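Local coordinates for oxidase/hydroxylase (Streptomyces hygroscopicus subsp. hygroscopicus, PDB 4XC9), which probably acts as a metal-dependent 2-oxoglutarate dioxygenase of the phytanoyl-CoA dioxygenase family, an oxidase/hydroxylase that binds iron(II) and 2-oxoglutarate, at residues B[91-96]-B[209-214]. Numbering follows the deposited sequence.
Sequences LRRTKD and RRKLTE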
loop_
_atom_site.group_PDB
_atom_site.type_symbol
_atom_site.label_atom_id
_atom_site.label_comp_id
_atom_site.label_asym_id
_atom_site.label_seq_id
_atom_site.Cartn_x
_atom_site.Cartn_y
_atom_site.Cartn_z
ATOM N N LEU B 91 15.567 27.426 17.194
ATOM C CA LEU B 91 14.340 27.947 17.784
ATOM C C LEU B 91 14.531 28.402 19.241
ATOM O O LEU B 91 15.147 27.704 20.056
ATOM C CB LEU B 91 13.232 26.892 17.726
ATOM C CG LEU B 91 12.120 27.008 16.682
ATOM C CD1 LEU B 91 11.086 25.921 16.917
ATOM C CD2 LEU B 91 11.457 28.383 16.704
ATOM N N ARG B 92 14.002 29.579 19.561
ATOM C CA ARG B 92 13.946 30.036 20.941
ATOM C C ARG B 92 12.493 30.164 21.338
ATOM O O ARG B 92 11.834 31.124 20.971
ATOM C CB ARG B 92 14.673 31.372 21.120
ATOM C CG ARG B 92 14.683 31.906 22.561
ATOM C CD ARG B 92 15.461 33.223 22.679
ATOM N NE ARG B 92 16.863 33.089 22.280
ATOM C CZ ARG B 92 17.874 32.845 23.118
ATOM N NH1 ARG B 92 17.655 32.708 24.427
ATOM N NH2 ARG B 92 19.116 32.739 22.644
ATOM N N ARG B 93 11.982 29.185 22.065
ATOM C CA ARG B 93 10.600 29.242 22.504
ATOM C C ARG B 93 10.508 29.873 23.879
ATOM O O ARG B 93 11.047 29.350 24.845
ATOM C CB ARG B 93 9.979 27.845 22.521
ATOM C CG ARG B 93 9.936 27.168 21.164
ATOM C CD ARG B 93 8.924 26.046 21.132
ATOM N NE ARG B 93 7.609 26.477 21.602
ATOM C CZ ARG B 93 7.106 26.183 22.800
ATOM N NH1 ARG B 93 7.806 25.448 23.656
ATOM N NH2 ARG B 93 5.891 26.606 23.141
ATOM N N THR B 94 9.826 31.005 23.974
ATOM C CA THR B 94 9.682 31.649 25.264
ATOM C C THR B 94 8.261 31.529 25.772
ATOM O O THR B 94 7.404 30.923 25.126
ATOM C CB THR B 94 10.066 33.131 25.207
ATOM O OG1 THR B 94 10.141 33.648 26.545
ATOM C CG2 THR B 94 9.032 33.920 24.414
ATOM N N LYS B 95 8.014 32.124 26.933
ATOM C CA LYS B 95 6.709 32.055 27.559
ATOM C C LYS B 95 5.606 32.577 26.640
ATOM O O LYS B 95 5.782 33.591 25.953
ATOM C CB LYS B 95 6.724 32.826 28.872
ATOM C CG LYS B 95 5.430 32.745 29.643
ATOM C CD LYS B 95 5.537 33.536 30.918
ATOM C CE LYS B 95 4.196 34.114 31.307
ATOM N NZ LYS B 95 4.352 35.171 32.343
ATOM N N ASP B 96 4.500 31.831 26.619
ATOM C CA ASP B 96 3.272 32.126 25.867
ATOM C C ASP B 96 3.344 31.705 24.401
ATOM O O ASP B 96 2.341 31.768 23.692
ATOM C CB ASP B 96 2.909 33.611 25.973
ATOM C CG ASP B 96 2.575 34.026 27.402
ATOM O OD1 ASP B 96 1.798 33.301 28.065
ATOM O OD2 ASP B 96 3.097 35.061 27.870
ATOM N N ARG B 209 2.571 22.434 22.736
ATOM C CA ARG B 209 1.728 23.015 23.777
ATOM C C ARG B 209 2.073 24.471 24.078
ATOM O O ARG B 209 3.191 24.933 23.837
ATOM C CB ARG B 209 1.843 22.217 25.069
ATOM C CG ARG B 209 1.462 20.810 24.928
ATOM C CD ARG B 209 -0.029 20.626 24.918
ATOM N NE ARG B 209 -0.305 19.216 25.118
ATOM C CZ ARG B 209 -1.511 18.675 25.141
ATOM N NH1 ARG B 209 -2.587 19.438 24.978
ATOM N NH2 ARG B 209 -1.628 17.368 25.329
ATOM N N ARG B 210 1.102 25.180 24.636
ATOM C CA ARG B 210 1.292 26.569 25.007
ATOM C C ARG B 210 2.180 26.658 26.255
ATOM O O ARG B 210 1.785 26.241 27.335
ATOM C CB ARG B 210 -0.067 27.222 25.239
ATOM C CG ARG B 210 -0.052 28.740 25.199
ATOM C CD ARG B 210 -1.476 29.253 25.288
ATOM N NE ARG B 210 -2.235 28.888 24.101
ATOM C CZ ARG B 210 -2.233 29.607 22.984
ATOM N NH1 ARG B 210 -1.524 30.731 22.930
ATOM N NH2 ARG B 210 -2.943 29.214 21.934
ATOM N N LYS B 211 3.391 27.169 26.091
ATOM C CA LYS B 211 4.317 27.308 27.216
ATOM C C LYS B 211 3.843 28.357 28.216
ATOM O O LYS B 211 3.683 29.528 27.871
ATOM C CB LYS B 211 5.709 27.668 26.710
ATOM C CG LYS B 211 6.752 27.839 27.780
ATOM C CD LYS B 211 8.096 28.102 27.126
ATOM C CE LYS B 211 9.095 28.665 28.111
ATOM N NZ LYS B 211 9.281 27.800 29.310
ATOM N N LEU B 212 3.628 27.925 29.457
ATOM C CA LEU B 212 3.132 28.797 30.512
ATOM C C LEU B 212 4.249 29.182 31.468
ATOM O O LEU B 212 4.130 30.126 32.237
ATOM C CB LEU B 212 2.002 28.113 31.283
ATOM C CG LEU B 212 0.865 27.585 30.419
ATOM C CD1 LEU B 212 -0.254 27.016 31.269
ATOM C CD2 LEU B 212 0.363 28.699 29.522
ATOM N N THR B 213 5.345 28.444 31.403
ATOM C CA THR B 213 6.437 28.600 32.346
ATOM C C THR B 213 7.495 29.613 31.899
ATOM O O THR B 213 7.662 29.877 30.711
ATOM C CB THR B 213 7.116 27.254 32.573
ATOM O OG1 THR B 213 7.869 26.897 31.401
ATOM C CG2 THR B 213 6.064 26.197 32.834
ATOM N N GLU B 214 8.221 30.166 32.862
ATOM C CA GLU B 214 9.305 31.091 32.567
ATOM C C GLU B 214 10.520 30.350 32.025
ATOM O O GLU B 214 10.575 29.122 32.039
ATOM C CB GLU B 214 9.696 31.876 33.821
ATOM C CG GLU B 214 8.553 32.659 34.458
ATOM C CD GLU B 214 8.237 33.935 33.701
ATOM O OE1 GLU B 214 9.054 34.320 32.834
ATOM O OE2 GLU B 214 7.178 34.550 33.966
#
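The methylenes of K211 lie against the backbone of T94 and K95, with CD of K211 3.5 Å from O of T94 and CE of K211 3.8 Å from both C of T94 and N of K95. This contact belongs to the double-stranded beta-helix (cupin) fold of the PhyH family: residues 93-96, leaving strand 83-93, run at about a right angle to 209-214, in the loop that joins strands 206-208 and 217-226. Lysine suits the place because its long aliphatic part can pack on backbone while its amino group travels on to polar atoms. With CG anti to the backbone N (chi1 180°) the chain runs extended as far as CE, and a turn at chi4 (56°) brings NZ back to its own loop. There it donates to OG1 of T213 at 2.7 Å and to O of T213 at 3.0 Å, the latter from above the carbonyl plane; D150 adds a weak, long ion pair. Were K211 shortened to an alanine, O and OG1 of T213 would probably lose their shared donor and a gap would open beside T94. The side chain of R93 comes in obliquely over the root of K211: its guanidinium turns an edge to N of K211, and NH2 of R93 stands 3.7 Å from CB of K211. Arginine suits the spot by offering several N-H groups, NH2 making a weak hydrogen bond to O of S97. R93 and K211 also touch R217, which binds 2-oxoglutarate, so the junction probably borders the cosubstrate site. At the surface, K95 stretches past the carbonyls of L212 and T213, and its NZ forms a salt bridge with OE2 of E214, weak as a hydrogen bond at 3.3 Å; opposite charges on flexible, exposed side chains suit this place. The backbone supplies the firmer tie: N of D96 donates to O of K211 at 2.7 Å.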